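Local coordinates for protein aldehyde dehydrogenase (Burkholderia vietnamiensis, PDB 5KF0) that probably oxidises aldehydes to carboxylic acids with a nicotinamide dinucleotide as cofactor, and binds NADPH, at residues 12-24 / 202-215. Sequence-based numbering, arbitrary orientation.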
ATOM      1  N   ASP A  12     -14.181 -32.829  33.653  1.00 23.34           N
ATOM      2  CA  ASP A  12     -15.139 -32.551  34.719  1.00 22.59           C
ATOM      3  C   ASP A  12     -14.940 -31.165  35.306  1.00 19.01           C
ATOM      4  O   ASP A  12     -15.905 -30.555  35.788  1.00 18.72           O
ATOM      5  CB  ASP A  12     -15.015 -33.580  35.843  1.00 26.43           C
ATOM      6  CG  ASP A  12     -15.600 -34.923  35.482  1.00 36.56           C
ATOM      7  OD1 ASP A  12     -16.338 -35.014  34.479  1.00 35.50           O
ATOM      8  OD2 ASP A  12     -15.332 -35.886  36.225  1.00 36.99           O
ATOM      9  N   THR A  13     -13.701 -30.668  35.301  1.00 17.13           N
ATOM     10  CA  THR A  13     -13.366 -29.333  35.778  1.00 16.23           C
ATOM     11  C   THR A  13     -12.310 -28.723  34.861  1.00 15.57           C
ATOM     12  O   THR A  13     -11.525 -29.439  34.233  1.00 19.14           O
ATOM     13  CB  THR A  13     -12.824 -29.327  37.218  1.00 22.57           C
ATOM     14  OG1 THR A  13     -11.547 -29.965  37.246  1.00 22.91           O
ATOM     15  CG2 THR A  13     -13.766 -30.056  38.184  1.00 22.41           C
ATOM     16  N   TYR A  14     -12.287 -27.386  34.813  1.00 17.47           N
ATOM     17  CA  TYR A  14     -11.291 -26.612  34.087  1.00 15.41           C
ATOM     18  C   TYR A  14     -10.722 -25.526  34.990  1.00 20.07           C
ATOM     19  O   TYR A  14     -11.453 -24.943  35.802  1.00 16.58           O
ATOM     20  CB  TYR A  14     -11.879 -25.948  32.812  1.00 16.31           C
ATOM     21  CG  TYR A  14     -12.148 -26.938  31.701  1.00 17.91           C
ATOM     22  CD1 TYR A  14     -11.235 -27.124  30.664  1.00 20.07           C
ATOM     23  CD2 TYR A  14     -13.302 -27.706  31.700  1.00 19.64           C
ATOM     24  CE1 TYR A  14     -11.478 -28.037  29.656  1.00 21.03           C
ATOM     25  CE2 TYR A  14     -13.554 -28.625  30.693  1.00 19.92           C
ATOM     26  CZ  TYR A  14     -12.635 -28.786  29.677  1.00 22.01           C
ATOM     27  OH  TYR A  14     -12.884 -29.707  28.688  1.00 23.85           O
ATOM     28  N   PRO A  15      -9.433 -25.225  34.863  1.00 17.30           N
ATOM     29  CA  PRO A  15      -8.860 -24.070  35.556  1.00 14.37           C
ATOM     30  C   PRO A  15      -9.086 -22.807  34.740  1.00 15.82           C
ATOM     31  O   PRO A  15      -9.513 -22.856  33.584  1.00 15.88           O
ATOM     32  CB  PRO A  15      -7.373 -24.418  35.606  1.00 14.56           C
ATOM     33  CG  PRO A  15      -7.153 -25.101  34.254  1.00 17.03           C
ATOM     34  CD  PRO A  15      -8.456 -25.853  33.955  1.00 19.22           C
ATOM     35  N   TYR A  16      -8.787 -21.663  35.348  1.00 15.65           N
ATOM     36  CA  TYR A  16      -8.569 -20.476  34.530  1.00 14.16           C
ATOM     37  C   TYR A  16      -7.072 -20.288  34.338  1.00 16.55           C
ATOM     38  O   TYR A  16      -6.256 -20.982  34.941  1.00 15.12           O
ATOM     39  CB  TYR A  16      -9.239 -19.209  35.100  1.00 14.58           C
ATOM     40  CG  TYR A  16      -8.891 -18.729  36.492  1.00 15.38           C
ATOM     41  CD1 TYR A  16      -7.594 -18.340  36.831  1.00 13.50           C
ATOM     42  CD2 TYR A  16      -9.886 -18.588  37.456  1.00 15.58           C
ATOM     43  CE1 TYR A  16      -7.295 -17.867  38.106  1.00 17.84           C
ATOM     44  CE2 TYR A  16      -9.593 -18.119  38.722  1.00 17.10           C
ATOM     45  CZ  TYR A  16      -8.302 -17.765  39.045  1.00 17.24           C
ATOM     46  OH  TYR A  16      -8.005 -17.295  40.307  1.00 19.14           O
ATOM     47  N   TYR A  17      -6.710 -19.367  33.450  1.00 14.16           N
ATOM     48  CA  TYR A  17      -5.310 -19.161  33.097  1.00 14.21           C
ATOM     49  C   TYR A  17      -4.897 -17.758  33.498  1.00 14.11           C
ATOM     50  O   TYR A  17      -5.437 -16.772  32.984  1.00 13.54           O
ATOM     51  CB  TYR A  17      -5.072 -19.430  31.611  1.00 11.50           C
ATOM     52  CG  TYR A  17      -5.033 -20.925  31.378  1.00 13.19           C
ATOM     53  CD1 TYR A  17      -3.825 -21.615  31.361  1.00 15.52           C
ATOM     54  CD2 TYR A  17      -6.211 -21.657  31.265  1.00 14.54           C
ATOM     55  CE1 TYR A  17      -3.788 -22.996  31.195  1.00 18.45           C
ATOM     56  CE2 TYR A  17      -6.184 -23.042  31.101  1.00 14.59           C
ATOM     57  CZ  TYR A  17      -4.967 -23.697  31.066  1.00 17.59           C
ATOM     58  OH  TYR A  17      -4.924 -25.073  30.904  1.00 22.10           O
ATOM     59  N   LEU A  18      -3.959 -17.683  34.436  1.00 15.45           N
ATOM     60  CA  LEU A  18      -3.471 -16.428  34.990  1.00 12.66           C
ATOM     61  C   LEU A  18      -1.990 -16.340  34.656  1.00 14.85           C
ATOM     62  O   LEU A  18      -1.197 -17.174  35.115  1.00 14.76           O
ATOM     63  CB  LEU A  18      -3.710 -16.373  36.503  1.00 15.32           C
ATOM     64  CG  LEU A  18      -3.096 -15.205  37.271  1.00 19.22           C
ATOM     65  CD1 LEU A  18      -3.678 -13.914  36.783  1.00 20.65           C
ATOM     66  CD2 LEU A  18      -3.327 -15.370  38.780  1.00 24.75           C
ATOM     67  N   ALA A  19      -1.623 -15.328  33.870  1.00 14.47           N
ATOM     68  CA  ALA A  19      -0.238 -15.132  33.427  1.00 15.43           C
ATOM     69  C   ALA A  19       0.349 -16.433  32.883  1.00 13.94           C
ATOM     70  O   ALA A  19       1.397 -16.920  33.324  1.00 13.90           O
ATOM     71  CB  ALA A  19       0.621 -14.557  34.551  1.00 16.28           C
ATOM     72  N   ASN A  20      -0.370 -17.012  31.929  1.00 14.03           N
ATOM     73  CA  ASN A  20      -0.005 -18.148  31.098  1.00 14.09           C
ATOM     74  C   ASN A  20      -0.171 -19.494  31.788  1.00 13.19           C
ATOM     75  O   ASN A  20       0.097 -20.501  31.137  1.00 15.93           O
ATOM     76  CB  ASN A  20       1.446 -18.110  30.580  1.00 13.14           C
ATOM     77  CG  ASN A  20       1.814 -16.813  29.871  1.00 15.49           C
ATOM     78  OD1 ASN A  20       1.379 -15.716  30.244  1.00 13.72           O
ATOM     79  ND2 ASN A  20       2.660 -16.938  28.851  1.00 15.25           N
ATOM     80  N   GLU A  21      -0.559 -19.562  33.068  1.00 13.79           N
ATOM     81  CA  GLU A  21      -0.522 -20.823  33.797  1.00 12.92           C
ATOM     82  C   GLU A  21      -1.881 -21.172  34.397  1.00 16.13           C
ATOM     83  O   GLU A  21      -2.653 -20.296  34.794  1.00 15.42           O
ATOM     84  CB  GLU A  21       0.564 -20.780  34.899  1.00 15.54           C
ATOM     85  CG  GLU A  21       1.963 -20.568  34.292  1.00 18.42           C
ATOM     86  CD  GLU A  21       3.105 -20.647  35.306  1.00 25.85           C
ATOM     87  OE1 GLU A  21       3.807 -19.632  35.508  1.00 28.14           O
ATOM     88  OE2 GLU A  21       3.302 -21.722  35.890  1.00 24.19           O
ATOM     89  N   ALA A  22      -2.155 -22.475  34.466  1.00 15.15           N
ATOM     90  CA  ALA A  22      -3.444 -22.960  34.954  1.00 17.00           C
ATOM     91  C   ALA A  22      -3.573 -22.783  36.461  1.00 18.76           C
ATOM     92  O   ALA A  22      -2.651 -23.105  37.221  1.00 19.21           O
ATOM     93  CB  ALA A  22      -3.614 -24.435  34.607  1.00 19.32           C
ATOM     94  N   VAL A  23      -4.733 -22.283  36.895  1.00 15.55           N
ATOM     95  CA  VAL A  23      -5.051 -22.118  38.313  1.00 16.03           C
ATOM     96  C   VAL A  23      -6.411 -22.757  38.568  1.00 16.31           C
ATOM     97  O   VAL A  23      -7.434 -22.274  38.062  1.00 15.26           O
ATOM     98  CB  VAL A  23      -5.059 -20.645  38.749  1.00 18.36           C
ATOM     99  CG1 VAL A  23      -5.359 -20.544  40.238  1.00 18.59           C
ATOM    100  CG2 VAL A  23      -3.736 -19.970  38.416  1.00 17.88           C
ATOM    101  N   TYR A  24      -6.427 -23.826  39.361  1.00 18.07           N
ATOM    102  CA  TYR A  24      -7.678 -24.496  39.731  1.00 20.27           C
ATOM    103  C   TYR A  24      -8.256 -23.854  40.998  1.00 23.35           C
ATOM    104  O   TYR A  24      -8.370 -24.469  42.060  1.00 22.08           O
ATOM    105  CB  TYR A  24      -7.435 -25.994  39.912  1.00 20.83           C
ATOM    106  CG  TYR A  24      -7.203 -26.737  38.608  1.00 22.77           C
ATOM    107  CD1 TYR A  24      -8.270 -27.265  37.892  1.00 24.98           C
ATOM    108  CD2 TYR A  24      -5.920 -26.908  38.095  1.00 24.96           C
ATOM    109  CE1 TYR A  24      -8.072 -27.940  36.703  1.00 25.33           C
ATOM    110  CE2 TYR A  24      -5.714 -27.582  36.900  1.00 22.53           C
ATOM    111  CZ  TYR A  24      -6.796 -28.097  36.214  1.00 25.23           C
ATOM    112  OH  TYR A  24      -6.618 -28.774  35.028  1.00 33.08           O
ATOM    113  N   ALA A 202      -0.665 -22.059  26.630  1.00 14.22           N
ATOM    114  CA  ALA A 202       0.191 -22.319  27.779  1.00 13.32           C
ATOM    115  C   ALA A 202       1.329 -23.275  27.454  1.00 16.29           C
ATOM    116  O   ALA A 202       2.314 -23.323  28.203  1.00 18.16           O
ATOM    117  CB  ALA A 202      -0.644 -22.872  28.932  1.00 13.73           C
ATOM    118  N   GLU A 203       1.221 -24.023  26.353  1.00 14.69           N
ATOM    119  CA  GLU A 203       2.287 -24.901  25.893  1.00 14.59           C
ATOM    120  C   GLU A 203       3.427 -24.152  25.218  1.00 17.21           C
ATOM    121  O   GLU A 203       4.482 -24.757  24.988  1.00 19.01           O
ATOM    122  CB  GLU A 203       1.725 -25.937  24.911  1.00 14.64           C
ATOM    123  CG  GLU A 203       0.595 -26.795  25.490  1.00 15.81           C
ATOM    124  CD  GLU A 203      -0.092 -27.664  24.444  1.00 24.06           C
ATOM    125  OE1 GLU A 203       0.178 -27.498  23.235  1.00 21.49           O
ATOM    126  OE2 GLU A 203      -0.913 -28.520  24.836  1.00 23.68           O
ATOM    127  N   THR A 204       3.244 -22.872  24.894  1.00 15.26           N
ATOM    128  CA  THR A 204       4.249 -22.136  24.143  1.00 18.21           C
ATOM    129  C   THR A 204       5.209 -21.401  25.072  1.00 22.44           C
ATOM    130  O   THR A 204       4.995 -21.289  26.280  1.00 17.73           O
ATOM    131  CB  THR A 204       3.610 -21.124  23.195  1.00 18.82           C
ATOM    132  OG1 THR A 204       3.069 -20.036  23.955  1.00 21.18           O
ATOM    133  CG2 THR A 204       2.520 -21.769  22.359  1.00 15.59           C
ATOM    134  N   ASN A 205       6.258 -20.850  24.460  1.00 21.82           N
ATOM    135  CA  ASN A 205       7.309 -20.099  25.119  1.00 25.00           C
ATOM    136  C   ASN A 205       6.978 -18.637  25.334  1.00 25.89           C
ATOM    137  O   ASN A 205       7.906 -17.840  25.517  1.00 27.52           O
ATOM    138  CB  ASN A 205       8.601 -20.205  24.307  1.00 20.89           C
ATOM    139  CG  ASN A 205       9.605 -21.083  24.976  1.00 38.56           C
ATOM    140  OD1 ASN A 205      10.810 -20.925  24.793  1.00 44.55           O
ATOM    141  ND2 ASN A 205       9.114 -22.023  25.779  1.00 35.24           N
ATOM    142  N   LEU A 206       5.711 -18.256  25.326  1.00 18.11           N
ATOM    143  CA  LEU A 206       5.376 -16.850  25.497  1.00 15.60           C
ATOM    144  C   LEU A 206       5.868 -16.342  26.848  1.00 16.53           C
ATOM    145  O   LEU A 206       5.837 -17.084  27.840  1.00 16.26           O
ATOM    146  CB  LEU A 206       3.866 -16.653  25.410  1.00 14.26           C
ATOM    147  CG  LEU A 206       3.271 -16.743  24.015  1.00 12.61           C
ATOM    148  CD1 LEU A 206       1.756 -16.899  24.121  1.00 14.70           C
ATOM    149  CD2 LEU A 206       3.645 -15.491  23.224  1.00 14.98           C
ATOM    150  N   PRO A 207       6.304 -15.082  26.933  1.00 15.10           N
ATOM    151  CA  PRO A 207       6.690 -14.513  28.231  0.51 16.49           C
ATOM    152  C   PRO A 207       5.531 -14.584  29.216  1.00 14.42           C
ATOM    153  O   PRO A 207       4.374 -14.411  28.841  1.00 15.43           O
ATOM    154  CB  PRO A 207       7.043 -13.060  27.891  0.51 17.96           C
ATOM    155  CG  PRO A 207       7.301 -13.042  26.410  0.51 13.07           C
ATOM    156  CD  PRO A 207       6.455 -14.129  25.822  0.51 13.78           C
ATOM    157  N   LYS A 208       5.848 -14.840  30.487  1.00 16.03           N
ATOM    158  CA  LYS A 208       4.809 -14.892  31.501  1.00 18.34           C
ATOM    159  C   LYS A 208       4.112 -13.544  31.616  1.00 15.59           C
ATOM    160  O   LYS A 208       4.760 -12.489  31.668  1.00 16.26           O
ATOM    161  CB  LYS A 208       5.392 -15.301  32.853  1.00 20.86           C
ATOM    162  CG  LYS A 208       5.741 -16.776  32.927  1.00 34.89           C
ATOM    163  CD  LYS A 208       4.740 -17.638  32.160  1.00 38.35           C
ATOM    164  CE  LYS A 208       4.891 -19.128  32.461  1.00 35.67           C
ATOM    165  NZ  LYS A 208       5.736 -19.843  31.470  1.00 38.09           N
ATOM    166  N   GLY A 209       2.775 -13.585  31.625  1.00 16.99           N
ATOM    167  CA  GLY A 209       1.948 -12.401  31.550  1.00 14.27           C
ATOM    168  C   GLY A 209       1.474 -12.051  30.153  1.00 15.52           C
ATOM    169  O   GLY A 209       0.678 -11.115  30.004  1.00 15.92           O
ATOM    170  N   ALA A 210       1.952 -12.762  29.125  1.00 13.18           N
ATOM    171  CA  ALA A 210       1.446 -12.528  27.775  1.00 13.34           C
ATOM    172  C   ALA A 210      -0.057 -12.734  27.694  1.00 13.91           C
ATOM    173  O   ALA A 210      -0.733 -12.037  26.928  1.00 12.78           O
ATOM    174  CB  ALA A 210       2.145 -13.452  26.771  1.00 14.11           C
ATOM    175  N   PHE A 211      -0.607 -13.669  28.462  1.00 12.18           N
ATOM    176  CA  PHE A 211      -2.047 -13.866  28.381  1.00 11.86           C
ATOM    177  C   PHE A 211      -2.611 -14.351  29.704  1.00 14.25           C
ATOM    178  O   PHE A 211      -1.936 -15.021  30.490  1.00 13.88           O
ATOM    179  CB  PHE A 211      -2.415 -14.851  27.262  1.00 12.34           C
ATOM    180  CG  PHE A 211      -2.088 -16.286  27.570  1.00 13.55           C
ATOM    181  CD1 PHE A 211      -3.057 -17.128  28.092  1.00 14.73           C
ATOM    182  CD2 PHE A 211      -0.819 -16.803  27.308  1.00 13.31           C
ATOM    183  CE1 PHE A 211      -2.766 -18.459  28.368  1.00 12.40           C
ATOM    184  CE2 PHE A 211      -0.519 -18.144  27.570  1.00 12.49           C
ATOM    185  CZ  PHE A 211      -1.500 -18.972  28.096  1.00 14.61           C
ATOM    186  N   SER A 212      -3.860 -13.967  29.945  1.00 11.96           N
ATOM    187  CA  SER A 212      -4.721 -14.589  30.933  1.00 11.55           C
ATOM    188  C   SER A 212      -6.079 -14.808  30.286  1.00 13.19           C
ATOM    189  O   SER A 212      -6.521 -13.999  29.465  1.00 14.51           O
ATOM    190  CB  SER A 212      -4.865 -13.725  32.204  1.00 11.65           C
ATOM    191  OG  SER A 212      -3.620 -13.608  32.886  1.00 13.21           O
ATOM    192  N   VAL A 213      -6.742 -15.906  30.650  1.00 11.58           N
ATOM    193  CA  VAL A 213      -8.112 -16.167  30.209  1.00  9.52           C
ATOM    194  C   VAL A 213      -8.917 -16.428  31.479  1.00  9.86           C
ATOM    195  O   VAL A 213      -8.701 -17.434  32.167  1.00 11.87           O
ATOM    196  CB  VAL A 213      -8.206 -17.341  29.221  1.00 14.23           C
ATOM    197  CG1 VAL A 213      -9.672 -17.609  28.845  1.00 12.50           C
ATOM    198  CG2 VAL A 213      -7.378 -17.040  27.955  1.00 12.44           C
ATOM    199  N   LEU A 214      -9.818 -15.508  31.808  1.00 10.96           N
ATOM    200  CA  LEU A 214     -10.455 -15.464  33.124  1.00 11.80           C
ATOM    201  C   LEU A 214     -11.969 -15.454  32.982  1.00 11.40           C
ATOM    202  O   LEU A 214     -12.547 -14.405  32.629  1.00 12.88           O
ATOM    203  CB  LEU A 214     -10.001 -14.230  33.902  1.00 12.19           C
ATOM    204  CG  LEU A 214      -8.507 -14.084  34.187  1.00 11.90           C
ATOM    205  CD1 LEU A 214      -8.259 -12.803  34.972  1.00 13.60           C
ATOM    206  CD2 LEU A 214      -7.978 -15.283  34.952  1.00 13.62           C
ATOM    207  N   PRO A 215     -12.647 -16.558  33.263  1.00 11.61           N
ATOM    208  CA  PRO A 215     -14.111 -16.516  33.332  1.00 13.30           C
ATOM    209  C   PRO A 215     -14.549 -15.615  34.475  1.00 14.54           C
ATOM    210  O   PRO A 215     -13.986 -15.661  35.568  1.00 14.10           O
ATOM    211  CB  PRO A 215     -14.500 -17.980  33.582  1.00 12.64           C
ATOM    212  CG  PRO A 215     -13.273 -18.791  33.187  1.00 16.54           C
ATOM    213  CD  PRO A 215     -12.108 -17.904  33.519  1.00 12.61           C
TER
HETATM  214  O   HOH W   1       2.523 -21.555  30.453  1.00 26.24           O
HETATM  215  O   HOH W   2       2.903 -19.643  27.762  1.00 29.33           O
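Y17 and V213 form one antiparallel hydrogen-bonded pair: Y17 N donates to V213 O (3.1 Å, nearly straight at 173°), and V213 N returns a more bent bond to Y17 O (2.8 Å). Past this bridge the bonding becomes mixed: A19 N donates to the side-chain oxygen S212 OG (2.8 Å), N20 N still to the backbone O of F211.

N20, in the type I' turn L18-E21, is the main polar link. Its OD1 accepts G209 N at 2.9 Å, the donor lying 48° above the amide plane, and a weak bond from F211 N; ND2 donates weakly to P207 O and also to a water within hydrogen-bonding distance of T204 O. The side-chain amide thus bridges the type II turn P207-A210 and the start of strand 211-213.

Among apolar contacts, N20 CA sits over one face of the F211 ring, a CH-pi contact 3.8 Å from the centroid; with CG of F211 between its backbone N and carbonyl carbon (chi1 73°), the ring is brought against N20 CA. L214 CD2 touches Y16 CD1 (3.6 Å).

The bridge joins the N-terminal hairpin to strand 211-213, beside strand 182-185 in the mainly parallel sheet of the dinucleotide-binding domain; P215's side chain is about 8 Å from NADPH. Helix 192-202 packs on Y17 and V213, helix 48-60 on Y16, L18, S212 and L214.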